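Conserved hypothetical protein Ta0289 (Thermoplasma acidophilum DSM 1728, PDB 1PVM) is of unknown function but joins a pair of CBS domains to a zinc-ribbon-like domain whose four cysteines bind a metal ion. Local coordinates at residues B[98-102]-B[135-139]. Residue numbers count along the deposited sequence, not the author numbering.
Sequences AAYLS and SITDI
Both segments are regular alpha-helix, with phi -58° to -67° and psi -38° to -50° throughout; Ser102 N to Ala98 O at 2.9 Å and Ile139 N to Ser135 O at 3.1 Å are consistent with this. The local axes run nearly parallel, 24° apart, and approach to 9.6 Å. Ser102 and Ile139 set the register, with their CA atoms 4.7 Å apart.

Apolar packing centres on Ile139. Its CA-to-CB bond points sideways, but the mt rotamer (chi1 -66°, chi2 175°) extends CD1 to 3.9 Å from Ala98 CB and, more loosely, 4.5 Å from Leu101 CD1. Leu131, in the loop before helix 133-145, touches both Ala98 and Ile139. Ser135 OG lies 3.6 Å from Ala98 CB, a hydroxyl-methyl van der Waals contact.

The polar link is one short hydrogen bond, from Ser102 OG to Asp138 OD2 at 2.6 Å; both side chains adopt chi1 t and both CA-to-CB bonds point across the interface. Ser102 OG also bonds to Ser142 OG, one turn further along helix 133-145.

Helix 94-104 connects parallel strands 87-89 and 108-112, the beta-alpha-beta crossover of the second CBS module's beta-alpha-beta-beta-alpha fold; helix 133-145, following that module's short helix 124-127, packs against it here.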
loop_
_atom_site.group_PDB
_atom_site.type_symbol
_atom_site.label_atom_id
_atom_site.label_comp_id
_atom_site.label_asym_id
_atom_site.label_seq_id
_atom_site.Cartn_x
_atom_site.Cartn_y
_atom_site.Cartn_z
ATOM N N ALA B 98 14.871 9.661 7.010
ATOM C CA ALA B 98 14.811 9.327 5.594
ATOM C C ALA B 98 15.812 8.218 5.266
ATOM O O ALA B 98 15.475 7.242 4.589
ATOM C CB ALA B 98 15.102 10.566 4.753
ATOM N N ALA B 99 17.044 8.373 5.745
ATOM C CA ALA B 99 18.084 7.381 5.501
ATOM C C ALA B 99 17.704 6.022 6.091
ATOM O O ALA B 99 17.964 4.982 5.484
ATOM C CB ALA B 99 19.404 7.856 6.091
ATOM N N TYR B 100 17.089 6.033 7.273
ATOM C CA TYR B 100 16.678 4.790 7.925
ATOM C C TYR B 100 15.589 4.095 7.115
ATOM O O TYR B 100 15.655 2.893 6.867
ATOM C CB TYR B 100 16.150 5.061 9.336
ATOM C CG TYR B 100 15.610 3.816 10.013
ATOM C CD1 TYR B 100 16.469 2.855 10.554
ATOM C CD2 TYR B 100 14.238 3.578 10.075
ATOM C CE1 TYR B 100 15.969 1.687 11.142
ATOM C CE2 TYR B 100 13.727 2.414 10.658
ATOM C CZ TYR B 100 14.597 1.475 11.187
ATOM O OH TYR B 100 14.087 0.331 11.760
ATOM N N LEU B 101 14.579 4.852 6.711
ATOM C CA LEU B 101 13.496 4.275 5.934
ATOM C C LEU B 101 14.009 3.715 4.605
ATOM O O LEU B 101 13.705 2.582 4.247
ATOM C CB LEU B 101 12.413 5.325 5.673
ATOM C CG LEU B 101 11.661 5.869 6.894
ATOM C CD1 LEU B 101 10.688 6.953 6.443
ATOM C CD2 LEU B 101 10.917 4.749 7.603
ATOM N N SER B 102 14.796 4.511 3.888
ATOM C CA SER B 102 15.344 4.096 2.593
ATOM C C SER B 102 16.213 2.838 2.693
ATOM O O SER B 102 16.129 1.938 1.852
ATOM C CB SER B 102 16.157 5.244 1.985
ATOM O OG SER B 102 16.639 4.894 0.702
ATOM N N SER B 135 15.409 13.276 -1.873
ATOM C CA SER B 135 15.297 12.366 -0.745
ATOM C C SER B 135 13.960 11.619 -0.789
ATOM O O SER B 135 13.888 10.425 -0.468
ATOM C CB SER B 135 15.441 13.135 0.563
ATOM O OG SER B 135 15.549 12.240 1.650
ATOM N N ILE B 136 12.908 12.325 -1.196
ATOM C CA ILE B 136 11.576 11.733 -1.300
ATOM C C ILE B 136 11.582 10.655 -2.384
ATOM O O ILE B 136 11.056 9.563 -2.183
ATOM C CB ILE B 136 10.514 12.809 -1.640
ATOM C CG1 ILE B 136 10.362 13.767 -0.457
ATOM C CG2 ILE B 136 9.174 12.156 -1.972
ATOM C CD1 ILE B 136 9.565 15.026 -0.788
ATOM N N THR B 137 12.181 10.962 -3.530
ATOM C CA THR B 137 12.266 10.002 -4.628
ATOM C C THR B 137 13.064 8.771 -4.174
ATOM O O THR B 137 12.722 7.631 -4.509
ATOM C CB THR B 137 12.945 10.646 -5.856
ATOM O OG1 THR B 137 12.190 11.793 -6.255
ATOM C CG2 THR B 137 13.012 9.668 -7.016
ATOM N N ASP B 138 14.123 9.001 -3.400
ATOM C CA ASP B 138 14.946 7.909 -2.895
ATOM C C ASP B 138 14.117 6.936 -2.058
ATOM O O ASP B 138 14.170 5.726 -2.268
ATOM C CB ASP B 138 16.095 8.450 -2.042
ATOM C CG ASP B 138 16.867 7.343 -1.340
ATOM O OD1 ASP B 138 17.422 6.468 -2.037
ATOM O OD2 ASP B 138 16.911 7.341 -0.094
ATOM N N ILE B 139 13.366 7.468 -1.101
ATOM C CA ILE B 139 12.522 6.635 -0.248
ATOM C C ILE B 139 11.514 5.860 -1.100
ATOM O O ILE B 139 11.300 4.664 -0.885
ATOM C CB ILE B 139 11.760 7.495 0.787
ATOM C CG1 ILE B 139 12.754 8.119 1.769
ATOM C CG2 ILE B 139 10.731 6.645 1.535
ATOM C CD1 ILE B 139 12.111 9.081 2.763
#